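Local coordinates for galactose-binding like protein (Bacteroides thetaiotaomicron, PDB 7M1A) that probably binds sugars as a SusE-like protein, may also degrade carbohydrate, and holds a calcium ion in this C-terminal galactose-binding-like domain, at residues 60-65 with 152-157; 65-70 with 144-149; 72-77 with 139-144; 88-93 with 114-119. One frame throughout, in Å; residues are numbered along the deposited sequence.

Contact 1 (60-65 with 152-157); sequences FDLGVL and RYIRIK
Two antiparallel strands of the larger sheet in this galactose-binding-like domain meet here, pairing Phe-60 with Ile-154 and Asp-61 with Tyr-153. Phe-60 N donates to Ile-154 O and Ile-154 N to Phe-60 O, each at 2.9 Å. Leu-62 N adds a bond to Arg-152 O at 2.8 Å. The Phe-60 and Ile-154 side chains lie side by side on one face. Ile-154 CB sits over the Phe-60 ring, off centre toward the rim, in a CH-pi contact 3.9 Å from the centroid. Ile-156 CD1 comes to the ring edge. Leu-173 and Phe-175 of the smaller sheet also pack on Phe-60. Asp-61 points to the other face and forms a salt bridge. The Arg-152 chain is extended from CG to NE, which carries NE out to Asp-61. There Arg-152 NE meets the syn lone pair of Asp-61 OD1 at 2.8 Å, nearly straight (172°) and in the guanidinium plane. Gly-63 N reaches the same OD1 from above the carboxylate plane, closing an Asx turn. A water joins Asp-61 OD2 to Arg-152 NH2, and Arg-9 of the second subunit makes a salt bridge to OD2. Arg-152 CG lies over the centre of the Tyr-153 ring. Arg-152 and Tyr-153 both face Cys-96, a classic beta bulge in an antiparallel sheet.

Contact 2 (65-70 with 144-149); sequences LAKLSR and VPLDMP
Ser-69 and Val-144 hold the two backbones together without a strand ladder. Val-144 N donates to Ser-69 O at 2.8 Å, and the donor stands above the carbonyl plane. Segment 144-149 then folds into a type I beta turn from Pro-145 to Met-148, closed by Met-148 N to Pro-145 O at 3.1 Å. Lys-67 grips this turn from the other segment. Its ammonium donates to two backbone carbonyls: Lys-67 NZ lies 2.7 Å from Met-148 O and 2.8 Å from Leu-146 O. The first of these bonds runs nearly along the C=O axis. Leu-146 CD1 comes 4.1 Å from Lys-67 CE. Deeper in, Val-144 CG1 and CG2 both pack on Leu-68 CB, each at 4.0 Å. A water bridges Leu-68 N and Pro-149 O. The contact closes the connection after strand 140-143 against the chain between strands 56-66 and 70-74. Leu-68 also packs on Phe-175 of strand 169-176, and Leu-68 and Met-148 both touch Leu-112 of strand 110-116.

Contact 3 (72-77 with 139-144); sequences ALWAIQ and GDQANV
Leu-73 and Asp-140 form the hydrogen-bonded pair of an antiparallel ladder at one side of the four-stranded sheet of this galactose-binding-like domain. Leu-73 N donates to Asp-140 O at 3.1 Å, and Asp-140 N to Leu-73 O at 2.9 Å. The tight part lies at Trp-74. Gly-139, just after helix 130-138, lays its CA over one face of the indole, 3.8 Å from the centroid of the five-membered ring and offset toward the rim. A beta carbon on Gly-139 would clash with Trp-74 NE1. At its positive phi (88°) one would also be jammed against the preceding carbonyl O, so both reasons call for glycine. Trp-74 NE1 makes a weak hydrogen bond to Lys-137 O, and the ring also touches Thr-171, a calcium ligand. An alanine in place of Trp-74 would probably leave Gly-139 CA without its aromatic cover and open a gap beside Thr-171. Asp-140 shares a face with Leu-73; its carboxylate is bonded by Tyr-91 and Asn-117. The more open side is at partly exposed Gln-141. Little of it meets 72-77, and its amide is bonded outside the two segments, by Arg-70 and Ile-138. Across the ladder, Gln-141 NE2 rests 3.6 Å from Ala-72 CB.

Contact 4 (88-93 with 114-119); sequences PRRYEV and DMENVK
Tyr-91 and Met-115 form the central pair of an antiparallel ladder in the larger sheet of this galactose-binding-like domain. Backbone bonds come first. Tyr-91 N donates to Met-115 O at 3.0 Å, Met-115 N to Tyr-91 O at 2.8 Å, and Asn-117 N to Arg-89 O at 2.8 Å. Apolar packing rests on the same pair. Met-115, a selenomethionine, sets CB over the centre of the Tyr-91 ring, 3.4 Å from the centroid in a CH-pi contact. Met-115 CE reaches Tyr-91 OH. A phenylalanine here would probably leave Asp-140 OD2 without its hydroxyl partner and take away the contact with Met-115 CE. Arg-90, Glu-92, Asp-114 and Glu-116 point to the other face. The folded Arg-90 chain brings NH1 back to Met-115 O at 3.0 Å, from the carbonyl face opposite Tyr-91 N. Asp-114 forms a salt bridge with Lys-111, while Glu-92 OE1 bonds to Trp-94. The like-charged Glu-92 OE2 and Asp-114 OD1 are 4.0 Å apart. One water donates to both and takes a bond from Arg-90 NH2.

Contacts 1 and 4 build the larger sheet of the domain and contact 3 the smaller one; contact 2 joins mainly connecting segments at their ends. Contacts 1 and 4 are linked through strands 151-158 and 88-96, where Lys-157 O is 2.9 Å from Glu-92 N. Contact 3 meets contact 4 across the interior, with Asp-140 OD2 2.6 Å from Tyr-91 OH. The segments of contact 2 overlap in sequence with contact 1 at Leu-65 and with contact 3 at Val-144. Arg-70 NH2 of contact 2 lies 2.8 Å from Gln-141 OE1 of contact 3. Contact 3 comes nearest the calcium ion: the Trp-74 side chain is about 8 Å from it, against about 12 Å for Phe-60 and 13 Å for Pro-88.

Contact 1 (60-65 with 152-157)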
loop_
_atom_site.group_PDB
_atom_site.type_symbol
_atom_site.label_atom_id
_atom_site.label_comp_id
_atom_site.label_asym_id
_atom_site.label_seq_id
_atom_site.Cartn_x
_atom_site.Cartn_y
_atom_site.Cartn_z
ATOM N N PHE A 60 -1.154 -7.458 -5.555
ATOM C CA PHE A 60 -1.613 -6.174 -6.093
ATOM C C PHE A 60 -2.778 -6.386 -7.048
ATOM O O PHE A 60 -3.123 -7.505 -7.371
ATOM C CB PHE A 60 -0.480 -5.356 -6.721
ATOM C CG PHE A 60 0.250 -6.009 -7.849
ATOM C CD1 PHE A 60 1.264 -6.928 -7.595
ATOM C CD2 PHE A 60 -0.036 -5.731 -9.196
ATOM C CE1 PHE A 60 2.048 -7.471 -8.637
ATOM C CE2 PHE A 60 0.715 -6.322 -10.248
ATOM C CZ PHE A 60 1.746 -7.166 -9.963
ATOM N N ASP A 61 -3.420 -5.292 -7.435
ATOM C CA ASP A 61 -4.639 -5.244 -8.225
ATOM C C ASP A 61 -4.247 -4.532 -9.506
ATOM O O ASP A 61 -3.719 -3.390 -9.470
ATOM C CB ASP A 61 -5.646 -4.460 -7.396
ATOM C CG ASP A 61 -7.028 -4.268 -7.949
ATOM O OD1 ASP A 61 -7.285 -4.547 -9.131
ATOM O OD2 ASP A 61 -7.907 -3.892 -7.123
ATOM N N LEU A 62 -4.582 -5.111 -10.664
ATOM C CA LEU A 62 -4.338 -4.483 -11.971
ATOM C C LEU A 62 -5.359 -3.382 -12.261
ATOM O O LEU A 62 -5.129 -2.578 -13.179
ATOM C CB LEU A 62 -4.381 -5.516 -13.135
ATOM C CG LEU A 62 -3.374 -6.682 -13.027
ATOM C CD1 LEU A 62 -3.702 -7.772 -14.022
ATOM C CD2 LEU A 62 -1.944 -6.158 -13.240
ATOM N N GLY A 63 -6.479 -3.343 -11.509
ATOM C CA GLY A 63 -7.449 -2.287 -11.760
ATOM C C GLY A 63 -8.366 -2.580 -12.944
ATOM O O GLY A 63 -9.252 -1.788 -13.219
ATOM N N VAL A 64 -8.162 -3.706 -13.632
ATOM C CA VAL A 64 -8.982 -4.112 -14.763
ATOM C C VAL A 64 -8.976 -5.647 -14.739
ATOM O O VAL A 64 -8.050 -6.250 -14.203
ATOM C CB VAL A 64 -8.366 -3.603 -16.091
ATOM C CG1 VAL A 64 -8.443 -2.078 -16.196
ATOM C CG2 VAL A 64 -6.949 -4.153 -16.304
ATOM N N LEU A 65 -9.986 -6.253 -15.370
ATOM C CA LEU A 65 -10.000 -7.675 -15.663
ATOM C C LEU A 65 -9.401 -7.866 -17.041
ATOM O O LEU A 65 -9.921 -7.298 -18.036
ATOM C CB LEU A 65 -11.456 -8.202 -15.613
ATOM C CG LEU A 65 -11.640 -9.721 -15.883
ATOM C CD1 LEU A 65 -10.989 -10.621 -14.818
ATOM C CD2 LEU A 65 -13.149 -10.078 -15.978
ATOM N N ARG A 152 -7.668 -10.179 -12.566
ATOM C CA ARG A 152 -7.507 -8.823 -12.151
ATOM C C ARG A 152 -6.502 -8.640 -11.016
ATOM O O ARG A 152 -5.894 -7.579 -10.956
ATOM C CB ARG A 152 -8.877 -8.325 -11.650
ATOM C CG ARG A 152 -8.819 -6.924 -11.044
ATOM C CD ARG A 152 -10.175 -6.291 -10.820
ATOM N NE ARG A 152 -9.918 -5.035 -10.103
ATOM C CZ ARG A 152 -10.889 -4.200 -9.814
ATOM N NH1 ARG A 152 -12.118 -4.454 -10.249
ATOM N NH2 ARG A 152 -10.652 -3.085 -9.137
ATOM N N TYR A 153 -6.239 -9.662 -10.234
ATOM C CA TYR A 153 -5.371 -9.556 -9.061
ATOM C C TYR A 153 -4.165 -10.440 -9.280
ATOM O O TYR A 153 -4.317 -11.491 -9.919
ATOM C CB TYR A 153 -6.151 -10.006 -7.818
ATOM C CG TYR A 153 -7.419 -9.215 -7.697
ATOM C CD1 TYR A 153 -7.453 -7.881 -7.240
ATOM C CD2 TYR A 153 -8.629 -9.796 -8.080
ATOM C CE1 TYR A 153 -8.671 -7.215 -7.126
ATOM C CE2 TYR A 153 -9.835 -9.114 -8.027
ATOM C CZ TYR A 153 -9.851 -7.799 -7.576
ATOM O OH TYR A 153 -11.055 -7.118 -7.514
ATOM N N ILE A 154 -3.042 -9.991 -8.774
ATOM C CA ILE A 154 -1.779 -10.686 -9.037
ATOM C C ILE A 154 -1.039 -10.928 -7.740
ATOM O O ILE A 154 -1.072 -10.105 -6.823
ATOM C CB ILE A 154 -0.889 -9.843 -9.961
ATOM C CG1 ILE A 154 -1.559 -9.654 -11.338
ATOM C CG2 ILE A 154 0.498 -10.481 -10.168
ATOM C CD1 ILE A 154 -1.676 -10.873 -12.197
ATOM N N ARG A 155 -0.340 -12.063 -7.648
ATOM C CA ARG A 155 0.652 -12.286 -6.611
ATOM C C ARG A 155 1.994 -12.619 -7.271
ATOM O O ARG A 155 2.056 -13.353 -8.289
ATOM C CB ARG A 155 0.278 -13.370 -5.606
ATOM C CG ARG A 155 -0.722 -12.856 -4.612
ATOM C CD ARG A 155 -1.226 -14.039 -3.780
ATOM N NE ARG A 155 -1.175 -13.503 -2.387
ATOM C CZ ARG A 155 -1.402 -14.272 -1.340
ATOM N NH1 ARG A 155 -1.750 -15.557 -1.492
ATOM N NH2 ARG A 155 -1.245 -13.822 -0.099
ATOM N N ILE A 156 3.067 -12.139 -6.640
ATOM C CA ILE A 156 4.412 -12.609 -7.009
ATOM C C ILE A 156 5.008 -13.327 -5.801
ATOM O O ILE A 156 4.896 -12.879 -4.662
ATOM C CB ILE A 156 5.271 -11.455 -7.522
ATOM C CG1 ILE A 156 4.724 -11.056 -8.926
ATOM C CG2 ILE A 156 6.756 -11.829 -7.610
ATOM C CD1 ILE A 156 5.378 -9.843 -9.546
ATOM N N LYS A 157 5.509 -14.565 -6.054
ATOM C CA LYS A 157 6.170 -15.386 -5.037
ATOM C C LYS A 157 7.654 -15.561 -5.415
ATOM O O LYS A 157 7.949 -16.031 -6.507
ATOM C CB LYS A 157 5.428 -16.722 -4.957
ATOM C CG LYS A 157 5.987 -17.730 -3.942
ATOM C CD LYS A 157 5.319 -19.167 -4.095
ATOM C CE LYS A 157 5.673 -20.003 -2.887
ATOM N NZ LYS A 157 5.055 -21.354 -2.899
HETATM O O HOH W 1 -8.952 -1.456 -7.497
#

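Contact 2 (65-70 with 144-149)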
loop_
_atom_site.group_PDB
_atom_site.type_symbol
_atom_site.label_atom_id
_atom_site.label_comp_id
_atom_site.label_asym_id
_atom_site.label_seq_id
_atom_site.Cartn_x
_atom_site.Cartn_y
_atom_site.Cartn_z
ATOM N N LEU A 65 -9.986 -6.253 -15.370
ATOM C CA LEU A 65 -10.000 -7.675 -15.663
ATOM C C LEU A 65 -9.401 -7.866 -17.041
ATOM O O LEU A 65 -9.921 -7.298 -18.036
ATOM C CB LEU A 65 -11.456 -8.202 -15.613
ATOM C CG LEU A 65 -11.640 -9.721 -15.883
ATOM C CD1 LEU A 65 -10.989 -10.621 -14.818
ATOM C CD2 LEU A 65 -13.149 -10.078 -15.978
ATOM N N ALA A 66 -8.300 -8.656 -17.081
ATOM C CA ALA A 66 -7.568 -8.668 -18.332
ATOM C C ALA A 66 -7.352 -10.093 -18.800
ATOM O O ALA A 66 -6.982 -10.982 -17.986
ATOM C CB ALA A 66 -6.155 -8.115 -18.110
ATOM N N LYS A 67 -7.378 -10.179 -20.132
ATOM C CA LYS A 67 -6.775 -11.442 -20.695
ATOM C C LYS A 67 -5.274 -11.183 -20.919
ATOM O O LYS A 67 -4.935 -10.348 -21.788
ATOM C CB LYS A 67 -7.434 -11.872 -22.025
ATOM C CG LYS A 67 -6.888 -13.185 -22.557
ATOM C CD LYS A 67 -7.372 -14.403 -21.896
ATOM C CE LYS A 67 -7.080 -15.650 -22.688
ATOM N NZ LYS A 67 -7.560 -16.833 -21.943
ATOM N N LEU A 68 -4.402 -11.773 -20.089
ATOM C CA LEU A 68 -3.019 -11.377 -20.140
ATOM C C LEU A 68 -2.357 -12.033 -21.362
ATOM O O LEU A 68 -2.535 -13.211 -21.659
ATOM C CB LEU A 68 -2.264 -11.854 -18.891
ATOM C CG LEU A 68 -2.733 -11.164 -17.608
ATOM C CD1 LEU A 68 -1.960 -11.727 -16.412
ATOM C CD2 LEU A 68 -2.548 -9.661 -17.753
ATOM N N SER A 69 -1.394 -11.288 -21.943
ATOM C CA SER A 69 -0.594 -11.768 -23.076
ATOM C C SER A 69 0.905 -11.852 -22.753
ATOM O O SER A 69 1.560 -12.840 -23.124
ATOM C CB SER A 69 -0.832 -10.912 -24.246
ATOM O OG SER A 69 -0.443 -9.566 -23.982
ATOM N N ARG A 70 1.453 -10.857 -22.004
ATOM C CA ARG A 70 2.876 -10.877 -21.727
ATOM C C ARG A 70 3.150 -10.242 -20.371
ATOM O O ARG A 70 2.332 -9.435 -19.836
ATOM C CB ARG A 70 3.632 -10.103 -22.846
ATOM C CG ARG A 70 3.467 -10.675 -24.255
ATOM C CD ARG A 70 4.524 -10.143 -25.233
ATOM N NE ARG A 70 5.846 -10.755 -25.151
ATOM C CZ ARG A 70 6.876 -10.245 -24.491
ATOM N NH1 ARG A 70 6.838 -8.955 -24.105
ATOM N NH2 ARG A 70 8.028 -10.854 -24.354
ATOM N N VAL A 144 2.179 -15.182 -21.718
ATOM C CA VAL A 144 1.238 -15.915 -20.852
ATOM C C VAL A 144 0.418 -16.868 -21.697
ATOM O O VAL A 144 -0.115 -16.434 -22.705
ATOM C CB VAL A 144 0.379 -14.837 -20.154
ATOM C CG1 VAL A 144 -0.719 -15.522 -19.361
ATOM C CG2 VAL A 144 1.165 -13.870 -19.271
ATOM N N PRO A 145 0.343 -18.185 -21.346
ATOM C CA PRO A 145 -0.425 -19.113 -22.196
ATOM C C PRO A 145 -1.843 -18.622 -22.438
ATOM O O PRO A 145 -2.476 -18.130 -21.483
ATOM C CB PRO A 145 -0.403 -20.393 -21.382
ATOM C CG PRO A 145 0.904 -20.284 -20.585
ATOM C CD PRO A 145 1.028 -18.817 -20.202
ATOM N N LEU A 146 -2.422 -18.913 -23.622
ATOM C CA LEU A 146 -3.819 -18.580 -23.996
ATOM C C LEU A 146 -4.819 -19.382 -23.166
ATOM O O LEU A 146 -5.897 -18.830 -22.920
ATOM C CB LEU A 146 -4.019 -18.939 -25.485
ATOM C CG LEU A 146 -5.393 -18.634 -26.068
ATOM C CD1 LEU A 146 -5.603 -17.131 -26.170
ATOM C CD2 LEU A 146 -5.549 -19.264 -27.433
ATOM N N ASP A 147 -4.457 -20.489 -22.558
ATOM C CA ASP A 147 -5.452 -21.153 -21.707
ATOM C C ASP A 147 -5.537 -20.608 -20.294
ATOM O O ASP A 147 -6.388 -21.070 -19.540
ATOM C CB ASP A 147 -5.205 -22.650 -21.691
ATOM C CG ASP A 147 -3.952 -23.122 -21.008
ATOM O OD1 ASP A 147 -3.166 -22.312 -20.440
ATOM O OD2 ASP A 147 -3.828 -24.379 -21.009
HETATM N N MSE A 148 -4.761 -19.577 -19.929
HETATM C CA MSE A 148 -4.967 -18.979 -18.608
HETATM C C MSE A 148 -6.270 -18.192 -18.583
HETATM O O MSE A 148 -6.598 -17.564 -19.573
HETATM C CB MSE A 148 -3.753 -18.047 -18.361
HETATM C CG MSE A 148 -2.469 -18.908 -18.070
HETATM SE SE MSE A 148 -2.606 -20.156 -16.563
HETATM C CE MSE A 148 -3.763 -19.819 -15.097
ATOM N N PRO A 149 -6.960 -18.126 -17.401
ATOM C CA PRO A 149 -8.166 -17.318 -17.295
ATOM C C PRO A 149 -7.800 -15.840 -17.261
ATOM O O PRO A 149 -6.664 -15.422 -16.929
ATOM C CB PRO A 149 -8.746 -17.633 -15.914
ATOM C CG PRO A 149 -7.520 -18.154 -15.114
ATOM C CD PRO A 149 -6.585 -18.782 -16.133
HETATM O O HOH W 2 -4.905 -14.183 -18.777
HETATM O O HOH W 3 -3.914 -15.518 -21.090
HETATM O O HOH W 4 -2.385 -15.060 -24.202
#

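Contact 3 (72-77 with 139-144)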
loop_
_atom_site.group_PDB
_atom_site.type_symbol
_atom_site.label_atom_id
_atom_site.label_comp_id
_atom_site.label_asym_id
_atom_site.label_seq_id
_atom_site.Cartn_x
_atom_site.Cartn_y
_atom_site.Cartn_z
ATOM N N ALA A 72 6.759 -8.770 -18.037
ATOM C CA ALA A 72 8.195 -8.493 -17.966
ATOM C C ALA A 72 8.549 -7.993 -16.582
ATOM O O ALA A 72 7.730 -7.334 -15.931
ATOM C CB ALA A 72 8.652 -7.530 -19.079
ATOM N N LEU A 73 9.795 -8.161 -16.150
ATOM C CA LEU A 73 10.259 -7.738 -14.855
ATOM C C LEU A 73 11.723 -7.347 -14.993
ATOM O O LEU A 73 12.500 -8.116 -15.586
ATOM C CB LEU A 73 10.047 -8.803 -13.786
ATOM C CG LEU A 73 10.460 -8.449 -12.330
ATOM C CD1 LEU A 73 9.504 -9.135 -11.329
ATOM C CD2 LEU A 73 11.938 -8.812 -12.036
ATOM N N TRP A 74 12.109 -6.235 -14.351
ATOM C CA TRP A 74 13.491 -5.738 -14.381
ATOM C C TRP A 74 14.040 -5.706 -12.952
ATOM O O TRP A 74 13.451 -5.088 -12.077
ATOM C CB TRP A 74 13.578 -4.285 -14.962
ATOM C CG TRP A 74 13.269 -4.283 -16.425
ATOM C CD1 TRP A 74 14.198 -4.257 -17.422
ATOM C CD2 TRP A 74 11.966 -4.334 -17.093
ATOM N NE1 TRP A 74 13.570 -4.243 -18.651
ATOM C CE2 TRP A 74 12.192 -4.253 -18.483
ATOM C CE3 TRP A 74 10.635 -4.256 -16.698
ATOM C CZ2 TRP A 74 11.196 -4.218 -19.451
ATOM C CZ3 TRP A 74 9.603 -4.217 -17.623
ATOM C CH2 TRP A 74 9.886 -4.231 -19.006
ATOM N N ALA A 75 15.251 -6.187 -12.794
ATOM C CA ALA A 75 16.091 -5.996 -11.628
ATOM C C ALA A 75 16.551 -4.526 -11.536
ATOM O O ALA A 75 16.616 -3.799 -12.540
ATOM C CB ALA A 75 17.293 -6.948 -11.682
ATOM N N ILE A 76 16.865 -4.099 -10.305
ATOM C CA ILE A 76 17.420 -2.748 -10.128
ATOM C C ILE A 76 18.722 -2.684 -10.966
ATOM O O ILE A 76 19.513 -3.644 -11.037
ATOM C CB ILE A 76 17.688 -2.517 -8.622
ATOM C CG1 ILE A 76 16.352 -2.492 -7.839
ATOM C CG2 ILE A 76 18.539 -1.247 -8.357
ATOM C CD1 ILE A 76 16.544 -2.641 -6.324
ATOM N N GLN A 77 18.856 -1.607 -11.750
ATOM C CA GLN A 77 19.756 -1.604 -12.933
ATOM C C GLN A 77 21.219 -1.192 -12.665
ATOM O O GLN A 77 21.760 -0.188 -13.197
ATOM C CB GLN A 77 19.119 -0.694 -13.994
ATOM C CG GLN A 77 17.766 -1.194 -14.544
ATOM C CD GLN A 77 17.913 -2.363 -15.501
ATOM O OE1 GLN A 77 17.457 -3.544 -15.283
ATOM N NE2 GLN A 77 18.477 -2.021 -16.633
ATOM N N GLY A 139 15.273 -7.172 -19.484
ATOM C CA GLY A 139 14.329 -7.681 -18.489
ATOM C C GLY A 139 13.927 -9.157 -18.713
ATOM O O GLY A 139 13.993 -9.622 -19.859
ATOM N N ASP A 140 13.437 -9.848 -17.668
ATOM C CA ASP A 140 12.808 -11.134 -17.895
ATOM C C ASP A 140 11.538 -10.895 -18.705
ATOM O O ASP A 140 10.853 -9.890 -18.486
ATOM C CB ASP A 140 12.471 -11.738 -16.537
ATOM C CG ASP A 140 13.716 -12.165 -15.770
ATOM O OD1 ASP A 140 14.743 -12.560 -16.431
ATOM O OD2 ASP A 140 13.571 -12.282 -14.495
ATOM N N GLN A 141 11.239 -11.773 -19.641
ATOM C CA GLN A 141 10.183 -11.626 -20.655
ATOM C C GLN A 141 9.414 -12.950 -20.742
ATOM O O GLN A 141 10.024 -14.027 -20.843
ATOM C CB GLN A 141 10.769 -11.422 -22.062
ATOM C CG GLN A 141 11.490 -10.084 -22.197
ATOM C CD GLN A 141 10.551 -8.893 -22.204
ATOM O OE1 GLN A 141 9.453 -8.986 -22.770
ATOM N NE2 GLN A 141 11.003 -7.717 -21.778
ATOM N N ALA A 142 8.080 -12.931 -20.710
ATOM C CA ALA A 142 7.330 -14.175 -20.879
ATOM C C ALA A 142 6.021 -13.911 -21.600
ATOM O O ALA A 142 5.429 -12.853 -21.387
ATOM C CB ALA A 142 7.081 -14.797 -19.565
ATOM N N ASN A 143 5.616 -14.867 -22.426
ATOM C CA ASN A 143 4.252 -14.873 -22.929
ATOM C C ASN A 143 3.382 -15.697 -21.980
ATOM O O ASN A 143 3.761 -16.730 -21.481
ATOM C CB ASN A 143 4.251 -15.608 -24.300
ATOM C CG ASN A 143 5.048 -14.778 -25.313
ATOM O OD1 ASN A 143 5.029 -13.535 -25.358
ATOM N ND2 ASN A 143 5.774 -15.439 -26.212
ATOM N N VAL A 144 2.179 -15.182 -21.718
ATOM C CA VAL A 144 1.238 -15.915 -20.852
ATOM C C VAL A 144 0.418 -16.868 -21.697
ATOM O O VAL A 144 -0.115 -16.434 -22.705
ATOM C CB VAL A 144 0.379 -14.837 -20.154
ATOM C CG1 VAL A 144 -0.719 -15.522 -19.361
ATOM C CG2 VAL A 144 1.165 -13.870 -19.271
#

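Contact 4 (88-93 with 114-119)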
loop_
_atom_site.group_PDB
_atom_site.type_symbol
_atom_site.label_atom_id
_atom_site.label_comp_id
_atom_site.label_asym_id
_atom_site.label_seq_id
_atom_site.Cartn_x
_atom_site.Cartn_y
_atom_site.Cartn_z
ATOM N N PRO A 88 15.427 -11.349 -7.886
ATOM C CA PRO A 88 14.807 -12.696 -7.970
ATOM C C PRO A 88 15.524 -13.566 -9.003
ATOM O O PRO A 88 15.993 -13.105 -10.067
ATOM C CB PRO A 88 13.354 -12.345 -8.393
ATOM C CG PRO A 88 13.506 -11.038 -9.163
ATOM C CD PRO A 88 14.579 -10.259 -8.426
ATOM N N ARG A 89 15.605 -14.869 -8.666
ATOM C CA ARG A 89 16.187 -15.842 -9.613
ATOM C C ARG A 89 15.121 -16.851 -10.039
ATOM O O ARG A 89 14.945 -17.088 -11.234
ATOM C CB ARG A 89 17.404 -16.544 -8.992
ATOM C CG ARG A 89 18.031 -17.554 -9.936
ATOM C CD ARG A 89 19.323 -18.110 -9.348
ATOM N NE ARG A 89 19.973 -19.017 -10.300
ATOM C CZ ARG A 89 21.098 -19.676 -10.034
ATOM N NH1 ARG A 89 21.642 -19.560 -8.826
ATOM N NH2 ARG A 89 21.704 -20.372 -10.989
ATOM N N ARG A 90 14.394 -17.467 -9.086
ATOM C CA ARG A 90 13.244 -18.299 -9.437
ATOM C C ARG A 90 12.008 -17.748 -8.736
ATOM O O ARG A 90 12.080 -17.468 -7.537
ATOM C CB ARG A 90 13.467 -19.712 -8.893
ATOM C CG ARG A 90 14.481 -20.487 -9.736
ATOM C CD ARG A 90 13.824 -21.038 -11.007
ATOM N NE ARG A 90 12.782 -22.020 -10.659
ATOM C CZ ARG A 90 11.414 -21.946 -10.673
ATOM N NH1 ARG A 90 10.701 -20.875 -11.073
ATOM N NH2 ARG A 90 10.763 -23.009 -10.224
ATOM N N TYR A 91 10.967 -17.476 -9.517
ATOM C CA TYR A 91 9.807 -16.803 -8.935
ATOM C C TYR A 91 8.585 -17.151 -9.757
ATOM O O TYR A 91 8.709 -17.755 -10.815
ATOM C CB TYR A 91 10.025 -15.266 -8.856
ATOM C CG TYR A 91 10.318 -14.541 -10.155
ATOM C CD1 TYR A 91 11.585 -14.572 -10.756
ATOM C CD2 TYR A 91 9.313 -13.789 -10.758
ATOM C CE1 TYR A 91 11.824 -13.836 -11.914
ATOM C CE2 TYR A 91 9.567 -13.051 -11.914
ATOM C CZ TYR A 91 10.827 -13.070 -12.494
ATOM O OH TYR A 91 11.075 -12.342 -13.632
ATOM N N GLU A 92 7.415 -16.843 -9.187
ATOM C CA GLU A 92 6.189 -17.239 -9.847
ATOM C C GLU A 92 5.218 -16.061 -9.907
ATOM O O GLU A 92 5.214 -15.213 -8.998
ATOM C CB GLU A 92 5.466 -18.368 -9.099
ATOM C CG GLU A 92 6.269 -19.661 -9.083
ATOM C CD GLU A 92 5.757 -20.700 -8.112
ATOM O OE1 GLU A 92 4.868 -20.413 -7.295
ATOM O OE2 GLU A 92 6.173 -21.819 -8.288
ATOM N N VAL A 93 4.380 -16.005 -10.956
ATOM C CA VAL A 93 3.304 -15.019 -11.045
ATOM C C VAL A 93 1.993 -15.755 -10.954
ATOM O O VAL A 93 1.788 -16.705 -11.733
ATOM C CB VAL A 93 3.390 -14.172 -12.357
ATOM C CG1 VAL A 93 2.357 -13.057 -12.349
ATOM C CG2 VAL A 93 4.802 -13.657 -12.539
ATOM N N ASP A 114 5.812 -19.635 -14.408
ATOM C CA ASP A 114 7.013 -20.048 -13.673
ATOM C C ASP A 114 8.171 -19.278 -14.306
ATOM O O ASP A 114 8.415 -19.421 -15.514
ATOM C CB ASP A 114 7.361 -21.507 -13.963
ATOM C CG ASP A 114 6.349 -22.459 -13.395
ATOM O OD1 ASP A 114 6.212 -22.443 -12.191
ATOM O OD2 ASP A 114 5.611 -23.114 -14.181
HETATM N N MSE A 115 8.825 -18.394 -13.556
HETATM C CA MSE A 115 9.887 -17.544 -14.095
HETATM C C MSE A 115 11.228 -18.004 -13.561
HETATM O O MSE A 115 11.402 -18.307 -12.380
HETATM C CB MSE A 115 9.683 -16.053 -13.715
HETATM C CG MSE A 115 8.340 -15.532 -14.146
HETATM SE SE MSE A 115 8.138 -15.402 -16.116
HETATM C CE MSE A 115 9.488 -14.009 -16.416
ATOM N N GLU A 116 12.217 -17.946 -14.457
ATOM C CA GLU A 116 13.602 -18.070 -14.055
ATOM C C GLU A 116 14.412 -16.949 -14.707
ATOM O O GLU A 116 14.367 -16.774 -15.916
ATOM C CB GLU A 116 14.213 -19.434 -14.420
ATOM C CG GLU A 116 15.710 -19.476 -14.026
ATOM C CD GLU A 116 16.447 -20.762 -14.292
ATOM O OE1 GLU A 116 15.796 -21.690 -14.780
ATOM O OE2 GLU A 116 17.664 -20.824 -13.977
ATOM N N ASN A 117 15.130 -16.181 -13.894
ATOM C CA ASN A 117 16.067 -15.192 -14.424
ATOM C C ASN A 117 17.373 -15.952 -14.714
ATOM O O ASN A 117 18.075 -16.408 -13.776
ATOM C CB ASN A 117 16.341 -14.131 -13.357
ATOM C CG ASN A 117 17.394 -13.131 -13.784
ATOM O OD1 ASN A 117 18.354 -12.902 -13.072
ATOM N ND2 ASN A 117 17.206 -12.536 -14.952
ATOM N N VAL A 118 17.693 -16.181 -15.995
ATOM C CA VAL A 118 18.889 -16.928 -16.422
ATOM C C VAL A 118 19.989 -15.939 -16.729
ATOM O O VAL A 118 19.773 -14.906 -17.405
ATOM C CB VAL A 118 18.562 -17.779 -17.656
ATOM C CG1 VAL A 118 19.828 -18.436 -18.196
ATOM C CG2 VAL A 118 17.474 -18.804 -17.401
ATOM N N LYS A 119 21.153 -16.244 -16.138
ATOM C CA LYS A 119 22.342 -15.449 -16.410
ATOM C C LYS A 119 23.032 -15.986 -17.673
ATOM O O LYS A 119 23.559 -17.105 -17.655
ATOM C CB LYS A 119 23.283 -15.553 -15.204
ATOM C CG LYS A 119 24.498 -14.643 -15.272
ATOM C CD LYS A 119 25.395 -14.710 -14.025
ATOM C CE LYS A 119 26.359 -13.558 -13.863
ATOM N NZ LYS A 119 27.188 -13.647 -12.625
HETATM O O HOH W 5 19.191 -18.843 -13.135
HETATM O O HOH W 6 8.066 -22.262 -10.353
#